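Nitrite oxidoreductase subunit A (Kuenenia stuttgartiensis, PDB 7B04) belongs to the molybdopterin oxidoreductase family and holds molybdenum, two MD1 molecules and an iron-sulfur cluster. Local coordinates at residues B[524-536]-B[1092-1104]. Sequence-based numbering, arbitrary orientation.
Sequences HYGEGVNHYFHAT and HCINTVPKETLVK. With MD1 (phosphoric acid 4-(2-amino-4-oxo-3,4,5,6,-tetrahydro-pteridin-6-yl)-2-hydroxy-3,4-dimercapto-but-3-en-yl ester guanylate ester), chain C.
Lys-1099 NZ donates to two groups at once: a phosphate oxygen of MD1, with NZ 2.7 Å from O1A, and more weakly the backbone O of Glu-527. The lysine chain is extended from CG outward, every torsion there near 180°, and runs beside His-531 CB, which carries NZ to the phosphate. Its ammonium probably offsets part of the phosphate's negative charge. Glu-527 N binds the second phosphate through O2B, at 3.0 Å and an N-H...O angle of 151°. At the guanine end, Tyr-532 OH donates to N7 of MD1 over 2.9 Å. That ring lies with N7 at its edge, while Lys-1099 CB sits over one face in a CH-pi contact, 3.7 Å from the centroid. One lysine thus touches both the phosphate and the tyrosine bonded to N7.

The backbones are tied by Lys-1099 N to His-531 O, a bond of 3.1 Å. The His-531 imidazole is sandwiched: Glu-527 CB lies over the centre of one face, and Pro-1098 CD packs on the opposite face, 3.6 Å from the centroid, in a second CH-pi contact. The ring's NE2 is hydrogen-bonded to His-273 O, which helps fix its rotation. His-531 and Pro-1098 also touch the other MD1 molecule, so the contact borders both MD1 sites. Farther along, Val-1097 CG1 packs against the backbone of Tyr-532 and Phe-533, and the bent chain of Glu-1100 lays CG beside Phe-533 CB; its OE2 accepts from the backbone N of Glu-852 and Ala-853.

In the fold, 524-536 leaves the end of strand 521-525 of the parallel five-stranded sheet and leads into helix 535-541, while 1092-1104 is mostly loop and ends in the start of strand 1102-1109 of the six-stranded mixed sheet, whose neighbouring strand 911-914 also meets Tyr-532 through Val-914.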
ATOM      1  N   HIS B 524      -0.811  11.151  19.229  1.00 45.74           N
ATOM      2  CA  HIS B 524      -1.124  11.185  17.811  1.00 40.30           C
ATOM      3  C   HIS B 524      -2.385  10.382  17.546  1.00 42.71           C
ATOM      4  O   HIS B 524      -2.574   9.292  18.101  1.00 40.55           O
ATOM      5  CB  HIS B 524       0.037  10.659  16.975  1.00 34.73           C
ATOM      6  CG  HIS B 524       1.210  11.586  16.947  1.00 36.43           C
ATOM      7  ND1 HIS B 524       1.389  12.539  15.970  1.00 39.40           N
ATOM      8  CD2 HIS B 524       2.234  11.744  17.814  1.00 30.04           C
ATOM      9  CE1 HIS B 524       2.495  13.218  16.215  1.00 39.13           C
ATOM     10  NE2 HIS B 524       3.028  12.754  17.329  1.00 38.62           N
ATOM     11  N   TYR B 525      -3.237  10.932  16.688  1.00 41.26           N
ATOM     12  CA  TYR B 525      -4.516  10.321  16.378  1.00 40.88           C
ATOM     13  C   TYR B 525      -4.889  10.622  14.941  1.00 39.87           C
ATOM     14  O   TYR B 525      -4.260  11.438  14.267  1.00 47.26           O
ATOM     15  CB  TYR B 525      -5.630  10.818  17.297  1.00 41.24           C
ATOM     16  CG  TYR B 525      -5.589  12.276  17.668  1.00 42.54           C
ATOM     17  CD1 TYR B 525      -4.783  12.718  18.704  1.00 39.41           C
ATOM     18  CD2 TYR B 525      -6.397  13.204  17.021  1.00 40.13           C
ATOM     19  CE1 TYR B 525      -4.753  14.038  19.062  1.00 38.10           C
ATOM     20  CE2 TYR B 525      -6.376  14.538  17.382  1.00 39.28           C
ATOM     21  CZ  TYR B 525      -5.553  14.945  18.401  1.00 36.24           C
ATOM     22  OH  TYR B 525      -5.535  16.268  18.754  1.00 39.84           O
ATOM     23  N   GLY B 526      -5.925   9.950  14.488  1.00 34.78           N
ATOM     24  CA  GLY B 526      -6.415  10.110  13.134  1.00 41.72           C
ATOM     25  C   GLY B 526      -7.871   9.757  13.064  1.00 45.57           C
ATOM     26  O   GLY B 526      -8.617   9.920  14.034  1.00 51.08           O
ATOM     27  N   GLU B 527      -8.275   9.255  11.909  1.00 39.11           N
ATOM     28  CA  GLU B 527      -9.669   8.977  11.617  1.00 43.89           C
ATOM     29  C   GLU B 527     -10.117   7.617  12.121  1.00 39.71           C
ATOM     30  O   GLU B 527     -11.259   7.221  11.872  1.00 35.83           O
ATOM     31  CB  GLU B 527      -9.909   9.133  10.117  1.00 33.30           C
ATOM     32  CG  GLU B 527      -9.835  10.595   9.695  1.00 46.41           C
ATOM     33  CD  GLU B 527      -8.416  11.132   9.694  1.00 52.22           C
ATOM     34  OE1 GLU B 527      -7.521  10.440   9.176  1.00 50.22           O
ATOM     35  OE2 GLU B 527      -8.188  12.230  10.246  1.00 56.14           O
ATOM     36  N   GLY B 528      -9.239   6.883  12.804  1.00 36.56           N
ATOM     37  CA  GLY B 528      -9.706   5.767  13.598  1.00 40.31           C
ATOM     38  C   GLY B 528     -10.593   6.204  14.739  1.00 44.00           C
ATOM     39  O   GLY B 528     -11.406   5.412  15.224  1.00 51.81           O
ATOM     40  N   VAL B 529     -10.458   7.456  15.175  1.00 41.64           N
ATOM     41  CA  VAL B 529     -11.326   8.024  16.197  1.00 43.41           C
ATOM     42  C   VAL B 529     -12.088   9.222  15.641  1.00 47.03           C
ATOM     43  O   VAL B 529     -13.168   9.561  16.135  1.00 52.07           O
ATOM     44  CB  VAL B 529     -10.516   8.415  17.446  1.00 41.58           C
ATOM     45  CG1 VAL B 529      -9.881   7.181  18.064  1.00 44.05           C
ATOM     46  CG2 VAL B 529      -9.451   9.441  17.089  1.00 36.63           C
ATOM     47  N   ASN B 530     -11.537   9.872  14.613  1.00 39.95           N
ATOM     48  CA  ASN B 530     -12.222  11.006  14.002  1.00 38.91           C
ATOM     49  C   ASN B 530     -13.408  10.596  13.140  1.00 41.68           C
ATOM     50  O   ASN B 530     -14.214  11.460  12.780  1.00 44.14           O
ATOM     51  CB  ASN B 530     -11.250  11.833  13.160  1.00 34.57           C
ATOM     52  CG  ASN B 530     -10.444  12.810  13.992  1.00 39.25           C
ATOM     53  OD1 ASN B 530     -10.879  13.243  15.058  1.00 44.47           O
ATOM     54  ND2 ASN B 530      -9.265  13.171  13.500  1.00 47.59           N
ATOM     55  N   HIS B 531     -13.540   9.313  12.806  1.00 44.39           N
ATOM     56  CA  HIS B 531     -14.670   8.826  12.027  1.00 44.27           C
ATOM     57  C   HIS B 531     -15.770   8.241  12.909  1.00 46.26           C
ATOM     58  O   HIS B 531     -16.556   7.406  12.451  1.00 49.72           O
ATOM     59  CB  HIS B 531     -14.197   7.800  10.997  1.00 43.18           C
ATOM     60  CG  HIS B 531     -13.526   8.409   9.805  1.00 44.50           C
ATOM     61  ND1 HIS B 531     -12.902   7.655   8.834  1.00 48.34           N
ATOM     62  CD2 HIS B 531     -13.390   9.701   9.422  1.00 45.16           C
ATOM     63  CE1 HIS B 531     -12.408   8.455   7.907  1.00 40.47           C
ATOM     64  NE2 HIS B 531     -12.689   9.702   8.240  1.00 39.95           N
ATOM     65  N   TYR B 532     -15.849   8.685  14.163  1.00 44.49           N
ATOM     66  CA  TYR B 532     -16.976   8.405  15.039  1.00 49.28           C
ATOM     67  C   TYR B 532     -17.660   9.714  15.416  1.00 52.27           C
ATOM     68  O   TYR B 532     -17.053  10.789  15.378  1.00 46.14           O
ATOM     69  CB  TYR B 532     -16.539   7.648  16.298  1.00 45.94           C
ATOM     70  CG  TYR B 532     -16.089   6.230  16.032  1.00 46.74           C
ATOM     71  CD1 TYR B 532     -17.013   5.214  15.823  1.00 44.51           C
ATOM     72  CD2 TYR B 532     -14.741   5.908  15.991  1.00 51.86           C
ATOM     73  CE1 TYR B 532     -16.604   3.916  15.580  1.00 53.85           C
ATOM     74  CE2 TYR B 532     -14.324   4.615  15.748  1.00 47.74           C
ATOM     75  CZ  TYR B 532     -15.256   3.624  15.543  1.00 52.02           C
ATOM     76  OH  TYR B 532     -14.833   2.337  15.302  1.00 46.22           O
ATOM     77  N   PHE B 533     -18.939   9.600  15.791  1.00 49.36           N
ATOM     78  CA  PHE B 533     -19.794  10.772  15.969  1.00 46.63           C
ATOM     79  C   PHE B 533     -19.198  11.756  16.964  1.00 45.31           C
ATOM     80  O   PHE B 533     -19.136  12.963  16.702  1.00 44.80           O
ATOM     81  CB  PHE B 533     -21.187  10.338  16.414  1.00 48.86           C
ATOM     82  CG  PHE B 533     -22.185  11.455  16.469  1.00 46.88           C
ATOM     83  CD1 PHE B 533     -22.844  11.867  15.324  1.00 41.33           C
ATOM     84  CD2 PHE B 533     -22.465  12.093  17.667  1.00 44.02           C
ATOM     85  CE1 PHE B 533     -23.768  12.893  15.373  1.00 41.59           C
ATOM     86  CE2 PHE B 533     -23.386  13.120  17.721  1.00 36.38           C
ATOM     87  CZ  PHE B 533     -24.039  13.521  16.573  1.00 40.68           C
ATOM     88  N   HIS B 534     -18.733  11.260  18.104  1.00 44.98           N
ATOM     89  CA  HIS B 534     -18.266  12.130  19.179  1.00 45.73           C
ATOM     90  C   HIS B 534     -16.772  12.370  19.086  1.00 47.78           C
ATOM     91  O   HIS B 534     -16.072  12.508  20.096  1.00 46.81           O
ATOM     92  CB  HIS B 534     -18.655  11.534  20.530  1.00 44.52           C
ATOM     93  CG  HIS B 534     -20.132  11.509  20.761  1.00 50.14           C
ATOM     94  ND1 HIS B 534     -20.865  12.650  21.012  1.00 51.93           N
ATOM     95  CD2 HIS B 534     -21.018  10.486  20.756  1.00 50.41           C
ATOM     96  CE1 HIS B 534     -22.137  12.328  21.160  1.00 53.90           C
ATOM     97  NE2 HIS B 534     -22.257  11.021  21.010  1.00 53.56           N
ATOM     98  N   ALA B 535     -16.256  12.379  17.853  1.00 40.66           N
ATOM     99  CA  ALA B 535     -14.855  12.737  17.633  1.00 41.06           C
ATOM    100  C   ALA B 535     -14.530  14.103  18.234  1.00 46.89           C
ATOM    101  O   ALA B 535     -13.442  14.305  18.793  1.00 45.47           O
ATOM    102  CB  ALA B 535     -14.536  12.707  16.129  1.00 40.37           C
ATOM    103  N   THR B 536     -15.476  15.039  18.146  1.00 47.80           N
ATOM    104  CA  THR B 536     -15.294  16.371  18.721  1.00 41.05           C
ATOM    105  C   THR B 536     -14.905  16.299  20.188  1.00 41.10           C
ATOM    106  O   THR B 536     -13.960  16.968  20.627  1.00 41.30           O
ATOM    107  CB  THR B 536     -16.590  17.182  18.575  1.00 38.19           C
ATOM    108  OG1 THR B 536     -16.995  17.214  17.205  1.00 36.85           O
ATOM    109  CG2 THR B 536     -16.386  18.619  19.058  1.00 36.95           C
ATOM    110  N   HIS B1092     -14.322  23.896  10.911  1.00 52.06           N
ATOM    111  CA  HIS B1092     -15.588  23.910  11.640  1.00 50.95           C
ATOM    112  C   HIS B1092     -16.798  23.806  10.706  1.00 46.22           C
ATOM    113  O   HIS B1092     -17.596  24.742  10.537  1.00 50.91           O
ATOM    114  CB  HIS B1092     -15.736  25.152  12.495  1.00 46.45           C
ATOM    115  CG  HIS B1092     -16.914  25.078  13.414  1.00 46.82           C
ATOM    116  ND1 HIS B1092     -17.141  23.982  14.221  1.00 44.35           N
ATOM    117  CD2 HIS B1092     -17.984  25.894  13.570  1.00 46.61           C
ATOM    118  CE1 HIS B1092     -18.263  24.162  14.889  1.00 43.97           C
ATOM    119  NE2 HIS B1092     -18.793  25.310  14.511  1.00 48.51           N
ATOM    120  N   CYS B1093     -16.917  22.648  10.073  1.00 45.00           N
ATOM    121  CA  CYS B1093     -18.156  22.226   9.442  1.00 41.83           C
ATOM    122  C   CYS B1093     -18.265  20.718   9.647  1.00 38.35           C
ATOM    123  O   CYS B1093     -17.500  20.121  10.420  1.00 40.25           O
ATOM    124  CB  CYS B1093     -18.223  22.699   7.978  1.00 45.31           C
ATOM    125  SG  CYS B1093     -16.914  22.163   6.895  1.00 53.83           S
ATOM    126  N   ILE B1094     -19.271  20.113   9.007  1.00 40.37           N
ATOM    127  CA  ILE B1094     -19.585  18.705   9.254  1.00 40.15           C
ATOM    128  C   ILE B1094     -18.387  17.833   8.924  1.00 40.28           C
ATOM    129  O   ILE B1094     -17.804  17.925   7.834  1.00 42.00           O
ATOM    130  CB  ILE B1094     -20.799  18.239   8.438  1.00 39.99           C
ATOM    131  CG1 ILE B1094     -22.107  18.781   9.001  1.00 41.56           C
ATOM    132  CG2 ILE B1094     -20.890  16.740   8.469  1.00 41.22           C
ATOM    133  CD1 ILE B1094     -23.356  18.074   8.407  1.00 40.90           C
ATOM    134  N   ASN B1095     -18.026  16.964   9.865  1.00 43.79           N
ATOM    135  CA  ASN B1095     -16.918  16.027   9.719  1.00 40.53           C
ATOM    136  C   ASN B1095     -17.513  14.628   9.631  1.00 48.47           C
ATOM    137  O   ASN B1095     -17.957  14.069  10.640  1.00 49.19           O
ATOM    138  CB  ASN B1095     -15.963  16.134  10.897  1.00 29.51           C
ATOM    139  CG  ASN B1095     -14.524  15.929  10.489  1.00 43.50           C
ATOM    140  OD1 ASN B1095     -13.940  16.758   9.790  1.00 52.73           O
ATOM    141  ND2 ASN B1095     -13.943  14.812  10.907  1.00 46.15           N
ATOM    142  N   THR B1096     -17.557  14.081   8.421  1.00 39.52           N
ATOM    143  CA  THR B1096     -18.291  12.847   8.182  1.00 41.91           C
ATOM    144  C   THR B1096     -17.667  11.679   8.934  1.00 44.29           C
ATOM    145  O   THR B1096     -16.448  11.613   9.145  1.00 41.31           O
ATOM    146  CB  THR B1096     -18.334  12.528   6.701  1.00 35.35           C
ATOM    147  OG1 THR B1096     -17.030  12.122   6.273  1.00 40.28           O
ATOM    148  CG2 THR B1096     -18.823  13.739   5.921  1.00 35.71           C
ATOM    149  N   VAL B1097     -18.526  10.749   9.343  1.00 44.16           N
ATOM    150  CA  VAL B1097     -18.114   9.602  10.149  1.00 47.74           C
ATOM    151  C   VAL B1097     -18.596   8.302   9.518  1.00 48.73           C
ATOM    152  O   VAL B1097     -19.782   7.957   9.635  1.00 52.35           O
ATOM    153  CB  VAL B1097     -18.648   9.749  11.580  1.00 48.50           C
ATOM    154  CG1 VAL B1097     -17.819  10.761  12.300  1.00 44.27           C
ATOM    155  CG2 VAL B1097     -20.141  10.167  11.574  1.00 48.80           C
ATOM    156  N   PRO B1098     -17.723   7.539   8.854  1.00 45.41           N
ATOM    157  CA  PRO B1098     -18.171   6.253   8.301  1.00 45.37           C
ATOM    158  C   PRO B1098     -18.197   5.126   9.314  1.00 40.76           C
ATOM    159  O   PRO B1098     -18.859   4.109   9.062  1.00 38.28           O
ATOM    160  CB  PRO B1098     -17.150   5.970   7.186  1.00 41.49           C
ATOM    161  CG  PRO B1098     -16.460   7.274   6.943  1.00 48.94           C
ATOM    162  CD  PRO B1098     -16.436   7.954   8.270  1.00 42.30           C
ATOM    163  N   LYS B1099     -17.517   5.276  10.449  1.00 42.59           N
ATOM    164  CA  LYS B1099     -17.403   4.203  11.429  1.00 43.63           C
ATOM    165  C   LYS B1099     -18.549   4.157  12.433  1.00 48.45           C
ATOM    166  O   LYS B1099     -18.641   3.185  13.194  1.00 51.18           O
ATOM    167  CB  LYS B1099     -16.063   4.309  12.158  1.00 29.79           C
ATOM    168  CG  LYS B1099     -14.898   4.105  11.209  1.00 44.17           C
ATOM    169  CD  LYS B1099     -13.555   4.131  11.901  1.00 47.25           C
ATOM    170  CE  LYS B1099     -12.449   3.932  10.876  1.00 43.77           C
ATOM    171  NZ  LYS B1099     -11.102   3.869  11.492  1.00 44.66           N
ATOM    172  N   GLU B1100     -19.421   5.166  12.467  1.00 46.51           N
ATOM    173  CA  GLU B1100     -20.599   5.096  13.330  1.00 46.38           C
ATOM    174  C   GLU B1100     -21.598   4.178  12.639  1.00 46.64           C
ATOM    175  O   GLU B1100     -22.549   4.606  11.977  1.00 43.95           O
ATOM    176  CB  GLU B1100     -21.179   6.476  13.601  1.00 45.45           C
ATOM    177  CG  GLU B1100     -20.642   7.090  14.870  1.00 45.25           C
ATOM    178  CD  GLU B1100     -21.340   6.577  16.113  1.00 46.89           C
ATOM    179  OE1 GLU B1100     -20.754   6.712  17.206  1.00 50.50           O
ATOM    180  OE2 GLU B1100     -22.465   6.045  16.001  1.00 42.79           O
ATOM    181  N   THR B1101     -21.361   2.883  12.806  1.00 43.03           N
ATOM    182  CA  THR B1101     -22.188   1.863  12.191  1.00 37.34           C
ATOM    183  C   THR B1101     -21.930   0.547  12.901  1.00 37.52           C
ATOM    184  O   THR B1101     -20.868   0.337  13.492  1.00 44.25           O
ATOM    185  CB  THR B1101     -21.894   1.726  10.688  1.00 41.76           C
ATOM    186  OG1 THR B1101     -23.007   1.108  10.028  1.00 42.91           O
ATOM    187  CG2 THR B1101     -20.637   0.893  10.450  1.00 43.51           C
ATOM    188  N   LEU B1102     -22.936  -0.314  12.871  1.00 37.61           N
ATOM    189  CA  LEU B1102     -22.799  -1.702  13.272  1.00 39.79           C
ATOM    190  C   LEU B1102     -23.414  -2.570  12.192  1.00 36.98           C
ATOM    191  O   LEU B1102     -24.310  -2.142  11.464  1.00 28.26           O
ATOM    192  CB  LEU B1102     -23.434  -2.008  14.618  1.00 41.60           C
ATOM    193  CG  LEU B1102     -22.794  -1.260  15.780  1.00 47.62           C
ATOM    194  CD1 LEU B1102     -23.834  -0.998  16.830  1.00 52.19           C
ATOM    195  CD2 LEU B1102     -21.632  -2.043  16.351  1.00 47.99           C
ATOM    196  N   VAL B1103     -22.913  -3.793  12.094  1.00 42.54           N
ATOM    197  CA  VAL B1103     -23.251  -4.669  10.941  1.00 42.15           C
ATOM    198  C   VAL B1103     -23.682  -6.050  11.412  1.00 42.39           C
ATOM    199  O   VAL B1103     -23.345  -6.415  12.499  1.00 42.08           O
ATOM    200  CB  VAL B1103     -21.986  -4.773  10.067  1.00 37.85           C
ATOM    201  CG1 VAL B1103     -22.250  -5.266   8.672  1.00 47.27           C
ATOM    202  CG2 VAL B1103     -21.286  -3.447   9.975  1.00 40.50           C
ATOM    203  N   LYS B1104     -24.430  -6.742  10.560  1.00 42.65           N
ATOM    204  CA  LYS B1104     -24.848  -8.149  10.727  1.00 45.42           C
ATOM    205  C   LYS B1104     -24.086  -8.964   9.680  1.00 47.59           C
ATOM    206  O   LYS B1104     -23.994  -8.518   8.555  1.00 37.53           O
ATOM    207  CB  LYS B1104     -26.342  -8.308  10.469  1.00 38.02           C
ATOM    208  CG  LYS B1104     -26.916  -9.628  10.930  1.00 40.86           C
ATOM    209  CD  LYS B1104     -28.413  -9.690  10.902  1.00 51.37           C
ATOM    210  CE  LYS B1104     -28.972  -9.741   9.501  1.00 55.45           C
ATOM    211  NZ  LYS B1104     -30.436  -9.948   9.511  1.00 53.40           N
TER
HETATM  212  PB  MD1 C5802      -5.970   6.752   9.671  1.00 36.20           P
HETATM  213  O3B MD1 C5802      -7.488   6.116   9.738  1.00 44.27           O
HETATM  214  O1B MD1 C5802      -4.976   5.742  10.190  1.00 28.88           O
HETATM  215  O2B MD1 C5802      -5.913   7.998  10.521  1.00 35.60           O
HETATM  216  O3A MD1 C5802      -5.623   7.125   8.100  1.00 36.39           O
HETATM  217  C10 MD1 C5802      -6.297   8.168   7.450  1.00 37.46           C
HETATM  218  C11 MD1 C5802      -5.320   8.853   6.452  1.00 43.16           C
HETATM  219  O11 MD1 C5802      -4.380   7.675   5.902  1.00 50.40           O
HETATM  220  C12 MD1 C5802      -6.017   9.572   5.560  1.00 40.85           C
HETATM  221  S12 MD1 C5802      -7.500  10.457   6.121  1.00 39.87           S
HETATM  222  C13 MD1 C5802      -5.674   9.793   4.063  1.00 39.75           C
HETATM  223  S13 MD1 C5802      -6.823  10.843   3.130  1.00 48.04           S
HETATM  224  C14 MD1 C5802      -4.580   9.205   3.339  1.00 40.94           C
HETATM  225  N15 MD1 C5802      -4.925   7.639   3.312  1.00 39.94           N
HETATM  226  C16 MD1 C5802      -3.827   6.840   2.950  1.00 36.28           C
HETATM  227  C15 MD1 C5802      -3.965   5.650   2.068  1.00 37.91           C
HETATM  228  O14 MD1 C5802      -5.025   5.347   1.634  1.00 39.34           O
HETATM  229  N17 MD1 C5802      -2.756   4.849   1.735  1.00 48.18           N
HETATM  230  C17 MD1 C5802      -1.374   5.248   2.304  1.00 47.40           C
HETATM  231  N16 MD1 C5802      -0.201   4.461   1.973  1.00 56.72           N
HETATM  232  N18 MD1 C5802      -1.233   6.455   3.203  1.00 47.84           N
HETATM  233  C20 MD1 C5802      -2.392   7.243   3.532  1.00 44.69           C
HETATM  234  N8  MD1 C5802      -2.317   8.374   4.367  1.00 39.45           N
HETATM  235  C7  MD1 C5802      -3.192   9.587   3.783  1.00 40.19           C
HETATM  236  PA  MD1 C5802      -7.832   4.546  10.109  1.00 35.35           P
HETATM  237  O1A MD1 C5802      -9.235   4.249   9.643  1.00 44.99           O
HETATM  238  O2A MD1 C5802      -6.848   3.656   9.390  1.00 41.02           O
HETATM  239  O5' MD1 C5802      -7.737   4.264  11.730  1.00 29.29           O
HETATM  240  C5' MD1 C5802      -6.496   3.978  12.301  1.00 36.14           C
HETATM  241  C4' MD1 C5802      -6.635   2.932  13.462  1.00 42.65           C
HETATM  242  O4' MD1 C5802      -7.686   3.373  14.528  1.00 48.36           O
HETATM  243  C1' MD1 C5802      -8.480   2.064  14.794  1.00 45.71           C
HETATM  244  N9  MD1 C5802      -9.825   2.335  15.365  1.00 44.87           N
HETATM  245  C4  MD1 C5802      -9.932   2.818  16.599  1.00 42.46           C
HETATM  246  N3  MD1 C5802      -8.907   3.183  17.619  1.00 41.72           N
HETATM  247  C2  MD1 C5802      -9.323   3.704  18.919  1.00 41.86           C
HETATM  248  N2  MD1 C5802      -8.324   4.060  19.911  1.00 43.97           N
HETATM  249  N1  MD1 C5802     -10.726   3.866  19.217  1.00 51.41           N
HETATM  250  C6  MD1 C5802     -11.702   3.512  18.233  1.00 47.37           C
HETATM  251  O6  MD1 C5802     -12.855   3.644  18.469  1.00 48.93           O
HETATM  252  C5  MD1 C5802     -11.257   2.965  16.871  1.00 43.66           C
HETATM  253  N7  MD1 C5802     -11.942   2.570  15.802  1.00 45.79           N
HETATM  254  C8  MD1 C5802     -11.063   2.174  14.859  1.00 43.04           C
HETATM  255  C2' MD1 C5802      -8.563   1.573  13.624  1.00 49.23           C
HETATM  256  O2' MD1 C5802      -8.892   0.154  13.680  1.00 52.34           O
HETATM  257  C3' MD1 C5802      -7.039   1.804  13.008  1.00 43.19           C
HETATM  258  O3' MD1 C5802      -6.148   0.753  13.479  1.00 39.13           O